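Local coordinates for substrate-binding protein (PDB 6WPN), which probably binds a sugar or oligosaccharide in the periplasm of a marine cyanobacterium as the substrate-binding component of a transport system, at residues Leu32-Leu37 / Ile137-Thr142; Ser193-Glu198 / Gln244-Ala249; Ser263-Leu268 / Asp366-Ser371; Ala346-Leu351 / Glu373-Ala378. All coordinates share one frame; numbering follows the deposited sequence. Where two conformers were deposited one is given.

Contact 1: Leu32-Leu37 / Ile137-Thr142; sequences LWTLQL and IPWYLT
T34 and W139 are the closest backbone positions of 32-37 and 137-142, yet their CA atoms lie 11.1 Å apart, so strand 30-35 with the residues just after it meets strand 137-149 through side chains and not as a hydrogen-bonded neighbour. With CG of W139 anti to the backbone N (chi1 -169°), the six-membered ring is carried toward L37, whose CD1 comes to 3.9 Å from CH2 of W139 at an oblique approach. The methyl CG2 of T34 sits at the rim of the same ring, near its plane, 4.3 Å from CZ3 of W139. L37 serves a second aromatic with its other branch: CD2 rests 3.9 Å from OH of Y140, the two side chains sliding past each other in opposite directions. Y140 turns the edge of its ring to one face of the W139 indole, its CD1 3.6 Å above the plane near the rim. The hydroxyl of T34 bonds to W63 and D65 on the adjacent parallel strand 61-66. W139 also touches L302 of strand 295-303. Threonine thus divides its chemistry, polar toward its sheet neighbour and methyl toward the indole, and this buried contact joins two strands of the mixed sheet by apolar packing alone.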
# COMPACT_ATOMS: atom_id res chain seq x y z
N LEU A 32 7.88 19.10 8.02
CA LEU A 32 7.01 17.97 7.76
C LEU A 32 7.53 17.20 6.56
O LEU A 32 7.87 17.80 5.53
CB LEU A 32 5.57 18.43 7.51
CG LEU A 32 4.59 17.38 6.96
CD1 LEU A 32 4.26 16.32 8.01
CD2 LEU A 32 3.34 18.05 6.45
N TRP A 33 7.60 15.88 6.69
CA TRP A 33 8.08 14.99 5.63
C TRP A 33 6.94 14.07 5.23
O TRP A 33 6.43 13.30 6.06
CB TRP A 33 9.27 14.16 6.12
CG TRP A 33 10.57 14.90 6.20
CD1 TRP A 33 10.74 16.26 6.25
CD2 TRP A 33 11.88 14.33 6.29
NE1 TRP A 33 12.08 16.56 6.34
CE2 TRP A 33 12.80 15.39 6.37
CE3 TRP A 33 12.36 13.02 6.31
CZ2 TRP A 33 14.17 15.19 6.47
CZ3 TRP A 33 13.72 12.81 6.40
CH2 TRP A 33 14.62 13.89 6.48
N THR A 34 6.54 14.13 3.96
CA THR A 34 5.47 13.28 3.44
C THR A 34 6.02 12.39 2.33
O THR A 34 7.08 12.65 1.76
CB THR A 34 4.28 14.10 2.92
OG1 THR A 34 4.72 14.99 1.89
CG2 THR A 34 3.66 14.91 4.05
N LEU A 35 5.26 11.34 2.02
CA LEU A 35 5.68 10.31 1.07
C LEU A 35 4.84 10.37 -0.19
O LEU A 35 3.62 10.21 -0.13
CB LEU A 35 5.57 8.92 1.70
CG LEU A 35 6.52 8.65 2.86
CD1 LEU A 35 6.45 7.19 3.27
CD2 LEU A 35 7.92 9.06 2.47
N GLN A 36 5.50 10.60 -1.32
CA GLN A 36 4.91 10.52 -2.66
C GLN A 36 3.54 11.20 -2.71
O GLN A 36 2.52 10.61 -3.06
CB GLN A 36 4.81 9.06 -3.12
CG GLN A 36 6.16 8.40 -3.46
CD GLN A 36 6.73 8.79 -4.82
OE1 GLN A 36 6.46 9.87 -5.35
NE2 GLN A 36 7.54 7.90 -5.39
N LEU A 37 3.54 12.49 -2.36
CA LEU A 37 2.34 13.31 -2.41
C LEU A 37 2.46 14.41 -3.46
O LEU A 37 1.81 15.45 -3.36
CB LEU A 37 2.06 13.93 -1.04
CG LEU A 37 1.72 12.99 0.12
CD1 LEU A 37 1.63 13.76 1.43
CD2 LEU A 37 0.43 12.25 -0.18
N ILE A 137 0.82 8.17 14.72
CA ILE A 137 -0.60 8.52 14.66
C ILE A 137 -1.11 8.10 13.29
O ILE A 137 -0.47 8.44 12.27
CB ILE A 137 -0.82 10.02 14.90
CG1 ILE A 137 -0.46 10.39 16.34
CG2 ILE A 137 -2.26 10.42 14.58
CD1 ILE A 137 -0.36 11.88 16.58
N PRO A 138 -2.22 7.38 13.20
CA PRO A 138 -2.73 6.98 11.88
C PRO A 138 -3.20 8.19 11.10
O PRO A 138 -3.80 9.12 11.64
CB PRO A 138 -3.91 6.05 12.21
CG PRO A 138 -3.71 5.67 13.64
CD PRO A 138 -3.02 6.81 14.30
N TRP A 139 -2.90 8.18 9.80
CA TRP A 139 -3.35 9.24 8.91
C TRP A 139 -4.43 8.69 7.99
O TRP A 139 -5.56 8.46 8.44
CB TRP A 139 -2.16 9.81 8.12
CG TRP A 139 -2.48 11.06 7.37
CD1 TRP A 139 -3.67 11.73 7.35
CD2 TRP A 139 -1.60 11.79 6.51
NE1 TRP A 139 -3.58 12.83 6.53
CE2 TRP A 139 -2.32 12.89 6.01
CE3 TRP A 139 -0.26 11.61 6.12
CZ2 TRP A 139 -1.75 13.82 5.14
CZ3 TRP A 139 0.30 12.54 5.26
CH2 TRP A 139 -0.44 13.62 4.77
N TYR A 140 -4.12 8.49 6.72
CA TYR A 140 -5.08 7.94 5.78
C TYR A 140 -4.71 6.51 5.40
O TYR A 140 -3.65 5.99 5.78
CB TYR A 140 -5.18 8.80 4.52
CG TYR A 140 -3.94 8.79 3.67
CD1 TYR A 140 -2.87 9.64 3.94
CD2 TYR A 140 -3.83 7.95 2.57
CE1 TYR A 140 -1.74 9.64 3.15
CE2 TYR A 140 -2.70 7.94 1.78
CZ TYR A 140 -1.66 8.79 2.07
OH TYR A 140 -0.54 8.78 1.28
N LEU A 141 -5.59 5.87 4.65
CA LEU A 141 -5.37 4.50 4.22
C LEU A 141 -6.07 4.27 2.89
O LEU A 141 -7.03 4.96 2.53
CB LEU A 141 -5.82 3.51 5.30
CG LEU A 141 -7.29 3.52 5.67
CD1 LEU A 141 -8.12 2.77 4.67
CD2 LEU A 141 -7.44 2.91 7.06
N THR A 142 -5.56 3.28 2.15
CA THR A 142 -6.07 2.94 0.83
C THR A 142 -6.39 1.45 0.78
O THR A 142 -5.58 0.63 1.23
CB THR A 142 -5.06 3.25 -0.28
OG1 THR A 142 -3.93 2.38 -0.15
CG2 THR A 142 -4.55 4.66 -0.18

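Contact 2: Ser193-Glu198 / Gln244-Ala249; sequences SAELLE and QGQRRA
S193 and Q246 meet through carbon although both carry polar groups: CB of S193 lies 3.7 Å from CG of Q246, and no hydrogen bond joins the two segments. The setting is a pair of helix starts, with an ST turn leading into helix 195-202 and G245 at the N-cap of helix 246-254. In the ST turn, OG of S193 stands opposite its own backbone N (chi1 169°) and accepts from the backbone N of E195 at 3.0 Å, with an N-H...O angle of 159°. Q246 bends at chi2, which folds its amide toward the other helix. There it crosses the extended side chain of E195 at about a right angle, the carboxylate and amide planes turned 58° apart. Replacing S193 by an alanine removes OG, which is likely to leave the N-H of E195 without its acceptor and the ST turn less fixed. Outside the pair, the hydroxyl of Y396 bonds to O of S193 and N of L197, tying this helix start to helix 388-403, while E195 also touches A262 of strand 260-263. At the polar ends, NE2 of Q246 remains 3.9 Å from OE1 of E195.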
# COMPACT_ATOMS: atom_id res chain seq x y z
N SER A 193 6.52 -2.53 -5.65
CA SER A 193 5.28 -2.84 -4.94
C SER A 193 5.44 -4.11 -4.12
O SER A 193 6.20 -5.02 -4.46
CB SER A 193 4.13 -3.02 -5.93
OG SER A 193 2.99 -3.56 -5.29
N ALA A 194 4.72 -4.16 -3.00
CA ALA A 194 4.71 -5.33 -2.13
C ALA A 194 3.54 -6.25 -2.42
O ALA A 194 3.27 -7.17 -1.63
CB ALA A 194 4.68 -4.89 -0.66
N GLU A 195 2.82 -6.03 -3.53
CA GLU A 195 1.64 -6.82 -3.82
C GLU A 195 1.98 -8.30 -3.93
O GLU A 195 1.20 -9.16 -3.50
CB GLU A 195 0.98 -6.34 -5.11
CG GLU A 195 -0.37 -7.00 -5.38
CD GLU A 195 -0.94 -6.67 -6.75
OE1 GLU A 195 -0.38 -5.77 -7.42
OE2 GLU A 195 -1.93 -7.31 -7.15
N LEU A 196 3.15 -8.62 -4.48
CA LEU A 196 3.56 -10.01 -4.58
C LEU A 196 3.75 -10.63 -3.21
O LEU A 196 3.20 -11.69 -2.91
CB LEU A 196 4.84 -10.11 -5.40
CG LEU A 196 5.32 -11.51 -5.78
CD1 LEU A 196 4.35 -12.19 -6.71
CD2 LEU A 196 6.67 -11.39 -6.43
N LEU A 197 4.49 -9.94 -2.34
CA LEU A 197 4.65 -10.42 -0.97
C LEU A 197 3.31 -10.50 -0.26
O LEU A 197 3.08 -11.41 0.55
CB LEU A 197 5.60 -9.50 -0.20
CG LEU A 197 6.11 -10.06 1.13
CD1 LEU A 197 6.95 -11.30 0.89
CD2 LEU A 197 6.90 -9.01 1.88
N GLU A 198 2.41 -9.55 -0.53
CA GLU A 198 1.08 -9.62 0.06
C GLU A 198 0.30 -10.82 -0.46
O GLU A 198 -0.48 -11.42 0.28
CB GLU A 198 0.33 -8.32 -0.20
CG GLU A 198 0.89 -7.11 0.54
CD GLU A 198 0.46 -5.78 -0.06
OE1 GLU A 198 -0.18 -5.80 -1.14
OE2 GLU A 198 0.74 -4.73 0.55
N GLN A 244 10.09 -4.38 -14.46
CA GLN A 244 9.37 -3.11 -14.35
C GLN A 244 8.29 -3.22 -13.29
O GLN A 244 7.77 -4.31 -13.02
CB GLN A 244 8.75 -2.71 -15.71
CG GLN A 244 9.78 -2.30 -16.76
CD GLN A 244 9.16 -1.92 -18.10
OE1 GLN A 244 8.26 -2.60 -18.59
NE2 GLN A 244 9.65 -0.85 -18.69
N GLY A 245 7.96 -2.08 -12.69
CA GLY A 245 7.02 -2.03 -11.58
C GLY A 245 5.62 -1.66 -12.02
O GLY A 245 5.25 -1.78 -13.19
N GLN A 246 4.83 -1.18 -11.05
CA GLN A 246 3.41 -0.94 -11.27
C GLN A 246 3.15 0.23 -12.21
O GLN A 246 2.03 0.35 -12.73
CB GLN A 246 2.71 -0.70 -9.93
CG GLN A 246 2.60 -1.95 -9.07
CD GLN A 246 1.85 -3.07 -9.77
OE1 GLN A 246 0.79 -2.85 -10.37
NE2 GLN A 246 2.40 -4.28 -9.69
N ARG A 247 4.14 1.09 -12.44
CA ARG A 247 3.97 2.14 -13.44
C ARG A 247 3.80 1.55 -14.83
O ARG A 247 3.08 2.11 -15.66
CB ARG A 247 5.17 3.08 -13.41
CG ARG A 247 5.29 3.89 -12.12
CD ARG A 247 6.48 4.82 -12.16
NE ARG A 247 6.65 5.57 -10.91
CZ ARG A 247 7.66 6.40 -10.67
NH1 ARG A 247 8.59 6.61 -11.60
NH2 ARG A 247 7.74 7.04 -9.51
N ARG A 248 4.46 0.42 -15.10
CA ARG A 248 4.25 -0.28 -16.36
C ARG A 248 2.86 -0.91 -16.42
O ARG A 248 2.22 -0.92 -17.47
CB ARG A 248 5.34 -1.34 -16.56
CG ARG A 248 5.13 -2.25 -17.75
CD ARG A 248 5.10 -1.47 -19.05
NE ARG A 248 4.99 -2.37 -20.19
CZ ARG A 248 4.91 -1.96 -21.45
NH1 ARG A 248 4.91 -0.67 -21.74
NH2 ARG A 248 4.82 -2.85 -22.43
N ALA A 249 2.38 -1.46 -15.29
CA ALA A 249 1.02 -1.98 -15.25
C ALA A 249 0.02 -0.88 -15.55
O ALA A 249 -0.92 -1.08 -16.34
CB ALA A 249 0.73 -2.60 -13.89

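Contact 3: Ser263-Leu268 / Asp366-Ser371; sequences SGAEFL and DARLLS
R368 sets its CG anti to the carbonyl carbon (chi1 -65°), which lays the first part of its chain against A265; L268 holds CG anti to the backbone N (chi1 -171°), which brings CD2 to A367. Between them the two alanines meet methyl to methyl, CB of A265 and CB of A367 being 3.7 Å apart. The CB of A265 also touches CG of R368 at 3.7 Å, so it rests against two successive residues of the facing helix. One turn beyond A265, CD2 of L268 lies 3.9 Å from CB of A367. This is a close helix-to-helix approach made possible by small residues: the CA atoms of A265 and A367 are separated by 5.2 Å, and the start of helix 265-274 sits directly on helix 359-374. Both helices lie against the mixed sheet of this solute-binding fold. A367 and L268 each touch P284 of strand 282-285, and A367 reaches L145 of strand 137-149. A little farther along, the hydroxyl of S371 bonds to the carbonyl of V143. Past its CG the arginine chain bends, and its guanidinium end packs against helix 341-352.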
# COMPACT_ATOMS: atom_id res chain seq x y z
N SER A 263 -5.64 -1.36 -8.42
CA SER A 263 -5.47 0.07 -8.18
C SER A 263 -6.70 0.61 -7.45
O SER A 263 -7.73 -0.05 -7.34
CB SER A 263 -5.23 0.81 -9.50
OG SER A 263 -4.97 2.19 -9.30
N GLY A 264 -6.55 1.83 -6.93
CA GLY A 264 -7.58 2.49 -6.16
C GLY A 264 -8.47 3.39 -7.00
O GLY A 264 -8.42 3.43 -8.23
N ALA A 265 -9.33 4.13 -6.29
CA ALA A 265 -10.28 5.04 -6.94
C ALA A 265 -9.60 6.27 -7.51
O ALA A 265 -10.05 6.81 -8.53
CB ALA A 265 -11.37 5.46 -5.95
N GLU A 266 -8.53 6.76 -6.86
CA GLU A 266 -7.91 8.00 -7.30
C GLU A 266 -7.28 7.84 -8.67
O GLU A 266 -7.36 8.75 -9.52
CB GLU A 266 -6.87 8.47 -6.29
CG GLU A 266 -6.05 9.69 -6.71
CD GLU A 266 -6.83 10.99 -6.68
OE1 GLU A 266 -8.05 10.97 -6.38
OE2 GLU A 266 -6.24 12.06 -6.95
N PHE A 267 -6.64 6.70 -8.92
CA PHE A 267 -6.07 6.48 -10.23
C PHE A 267 -7.14 6.32 -11.30
O PHE A 267 -6.86 6.56 -12.48
CB PHE A 267 -5.16 5.26 -10.21
CG PHE A 267 -4.51 5.01 -11.51
CD1 PHE A 267 -3.66 5.95 -12.06
CD2 PHE A 267 -4.77 3.86 -12.22
CE1 PHE A 267 -3.06 5.74 -13.28
CE2 PHE A 267 -4.17 3.64 -13.44
CZ PHE A 267 -3.33 4.58 -13.97
N LEU A 268 -8.36 5.95 -10.91
CA LEU A 268 -9.44 5.82 -11.89
C LEU A 268 -9.77 7.16 -12.54
O LEU A 268 -10.13 7.19 -13.72
CB LEU A 268 -10.67 5.21 -11.22
CG LEU A 268 -11.85 4.79 -12.10
CD1 LEU A 268 -11.39 4.04 -13.35
CD2 LEU A 268 -12.81 3.94 -11.29
N ASP A 366 -18.68 4.71 -7.47
CA ASP A 366 -18.72 3.25 -7.31
C ASP A 366 -17.41 2.71 -6.75
O ASP A 366 -17.41 1.79 -5.93
CB ASP A 366 -19.03 2.57 -8.65
CG ASP A 366 -20.40 2.92 -9.20
OD1 ASP A 366 -21.29 3.33 -8.41
OD2 ASP A 366 -20.59 2.78 -10.43
N ALA A 367 -16.29 3.26 -7.21
CA ALA A 367 -15.00 2.77 -6.74
C ALA A 367 -14.76 3.16 -5.29
O ALA A 367 -14.35 2.32 -4.47
CB ALA A 367 -13.88 3.29 -7.64
N ARG A 368 -15.02 4.42 -4.94
CA ARG A 368 -14.80 4.85 -3.56
C ARG A 368 -15.70 4.10 -2.59
O ARG A 368 -15.28 3.76 -1.48
CB ARG A 368 -15.04 6.36 -3.43
CG ARG A 368 -14.07 7.24 -4.20
CD ARG A 368 -14.46 8.70 -4.04
NE ARG A 368 -14.38 9.10 -2.64
CZ ARG A 368 -14.96 10.18 -2.13
NH1 ARG A 368 -15.69 10.98 -2.91
NH2 ARG A 368 -14.83 10.46 -0.84
N LEU A 369 -16.94 3.81 -3.00
CA LEU A 369 -17.86 3.09 -2.14
C LEU A 369 -17.43 1.65 -1.95
O LEU A 369 -17.58 1.09 -0.86
CB LEU A 369 -19.27 3.16 -2.72
CG LEU A 369 -20.40 2.71 -1.79
CD1 LEU A 369 -20.38 3.54 -0.52
CD2 LEU A 369 -21.73 2.86 -2.51
N LEU A 370 -16.90 1.03 -3.01
CA LEU A 370 -16.42 -0.34 -2.88
C LEU A 370 -15.20 -0.40 -1.96
O LEU A 370 -15.06 -1.34 -1.16
CB LEU A 370 -16.10 -0.90 -4.26
CG LEU A 370 -15.94 -2.42 -4.39
CD1 LEU A 370 -17.03 -3.12 -3.61
CD2 LEU A 370 -16.01 -2.81 -5.86
N SER A 371 -14.31 0.59 -2.04
CA SER A 371 -13.18 0.65 -1.11
C SER A 371 -13.64 0.79 0.33
O SER A 371 -13.12 0.12 1.23
CB SER A 371 -12.24 1.80 -1.48
OG SER A 371 -11.53 1.53 -2.67

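Contact 4: Ala346-Leu351 / Glu373-Ala378; sequences AIRAEL and ETLNTA
The guanidinium of R348 has CD2 of L375 at its edge, near its plane, 4.1 Å from NH2 of R348, while the amide of N376 comes in obliquely. The planes of guanidinium and amide are 27° apart, and the two side chains arrive from opposite directions. NH2 of R348 lies 3.6 Å from both ND2 and OD1 of N376, too distant to count as a hydrogen bond. R348 reaches this far because its chain runs extended from CG to NE (chi2 176°, chi3 -178°), projecting from helix 341-352 across to residues 373-376. R348 has a second conformer, and both R348 and N376 touch a crystal neighbour, so this placement is doubtful. On the receiving side, O of T374 accepts from both N and OG1 of T377, the hydroxyl OG1 at 3.0 Å, both donors coming from the same face of the carbonyl plane. L375 also touches V143 of strand 137-149. The carboxylate of E373 remains 6.7 Å from the arginine, measured from OE2 of E373 to NH1 of R348. With no salt bridge or hydrogen bond across it, this surface contact is loosely held, its charge attraction probably long-range and modest.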
# COMPACT_ATOMS: atom_id res chain seq x y z
N ALA A 346 -18.45 10.41 7.91
CA ALA A 346 -18.89 11.48 7.03
C ALA A 346 -18.67 11.12 5.56
O ALA A 346 -19.52 11.42 4.71
CB ALA A 346 -18.18 12.79 7.37
N ILE A 347 -17.54 10.49 5.25
CA ILE A 347 -17.27 10.11 3.87
C ILE A 347 -18.20 8.99 3.42
O ILE A 347 -18.74 9.02 2.31
CB ILE A 347 -15.79 9.71 3.69
CG1 ILE A 347 -14.90 10.94 3.82
CG2 ILE A 347 -15.57 9.07 2.33
CD1 ILE A 347 -15.19 12.00 2.80
N ARG A 348 -18.40 7.98 4.27
CA ARG A 348 -19.35 6.92 3.95
C ARG A 348 -20.74 7.49 3.73
O ARG A 348 -21.47 7.05 2.83
CB ARG A 348 -19.38 5.88 5.07
CG ARG A 348 -18.17 4.97 5.13
CD ARG A 348 -18.28 4.05 6.33
NE ARG A 348 -17.12 3.17 6.47
CZ ARG A 348 -17.07 1.93 6.00
NH1 ARG A 348 -18.11 1.42 5.36
NH2 ARG A 348 -15.98 1.19 6.17
N ALA A 349 -21.13 8.49 4.53
CA ALA A 349 -22.45 9.08 4.39
C ALA A 349 -22.58 9.86 3.09
O ALA A 349 -23.61 9.79 2.41
CB ALA A 349 -22.75 9.98 5.59
N GLU A 350 -21.54 10.62 2.73
CA GLU A 350 -21.58 11.38 1.48
C GLU A 350 -21.67 10.45 0.28
O GLU A 350 -22.38 10.74 -0.69
CB GLU A 350 -20.37 12.30 1.39
CG GLU A 350 -20.42 13.44 2.39
CD GLU A 350 -19.07 14.11 2.60
OE1 GLU A 350 -18.12 13.79 1.86
OE2 GLU A 350 -18.97 14.96 3.51
N LEU A 351 -20.98 9.31 0.33
CA LEU A 351 -21.01 8.38 -0.79
C LEU A 351 -22.39 7.74 -0.95
O LEU A 351 -22.85 7.54 -2.08
CB LEU A 351 -19.94 7.31 -0.61
CG LEU A 351 -18.51 7.84 -0.74
CD1 LEU A 351 -17.49 6.77 -0.34
CD2 LEU A 351 -18.27 8.33 -2.16
N GLU A 373 -16.47 -0.15 1.64
CA GLU A 373 -17.11 -1.38 2.07
C GLU A 373 -16.09 -2.49 2.31
O GLU A 373 -16.22 -3.27 3.26
CB GLU A 373 -18.15 -1.79 1.02
CG GLU A 373 -19.33 -0.83 0.99
CD GLU A 373 -20.35 -1.17 -0.07
OE1 GLU A 373 -19.95 -1.48 -1.21
OE2 GLU A 373 -21.56 -1.12 0.24
N THR A 374 -15.05 -2.55 1.47
CA THR A 374 -14.00 -3.56 1.61
C THR A 374 -13.18 -3.36 2.88
O THR A 374 -12.66 -4.34 3.44
CB THR A 374 -13.09 -3.53 0.38
OG1 THR A 374 -13.89 -3.67 -0.80
CG2 THR A 374 -12.09 -4.67 0.42
N LEU A 375 -13.07 -2.12 3.35
CA LEU A 375 -12.29 -1.83 4.56
C LEU A 375 -12.75 -2.64 5.76
O LEU A 375 -11.93 -2.98 6.62
CB LEU A 375 -12.36 -0.33 4.87
CG LEU A 375 -11.65 0.10 6.14
CD1 LEU A 375 -10.17 -0.19 6.01
CD2 LEU A 375 -11.90 1.57 6.42
N ASN A 376 -14.03 -2.99 5.84
CA ASN A 376 -14.52 -3.74 6.99
C ASN A 376 -13.95 -5.15 7.05
O ASN A 376 -13.97 -5.77 8.12
CB ASN A 376 -16.05 -3.81 6.97
CG ASN A 376 -16.70 -2.46 7.17
OD1 ASN A 376 -17.56 -2.05 6.39
ND2 ASN A 376 -16.28 -1.75 8.21
N THR A 377 -13.42 -5.65 5.94
CA THR A 377 -12.87 -6.99 5.86
C THR A 377 -11.39 -6.99 5.55
O THR A 377 -10.78 -8.07 5.47
CB THR A 377 -13.61 -7.84 4.81
OG1 THR A 377 -13.52 -7.21 3.53
CG2 THR A 377 -15.07 -8.01 5.21
N ALA A 378 -10.79 -5.83 5.32
CA ALA A 378 -9.39 -5.77 4.96
C ALA A 378 -8.53 -5.57 6.20
O ALA A 378 -8.93 -4.94 7.18
CB ALA A 378 -9.14 -4.63 3.97

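Overall arrangement
Helix 359-374 ties contacts 3 and 4 together: their centres lie 11 Å apart, and NH2 of R368 in contact 3 comes to 3.5 Å from CG2 of I347 in contact 4. Strand 137-149 extends the relation to contact 1, where CD1 of L141 meets CD1 of L375 in contact 4 at 3.8 Å although the centres are 19 Å apart. Contacts 2 and 4 are the most widely separated, 25 Å between centres. Contact 2 touches contact 1 lightly, NE2 of Q36 lying 4.2 Å from NH2 of R247. Contact 1 lies within the mixed sheet; the helices of contacts 2 and 3 touch its strands. Where the sugar would bind is not defined by these contacts.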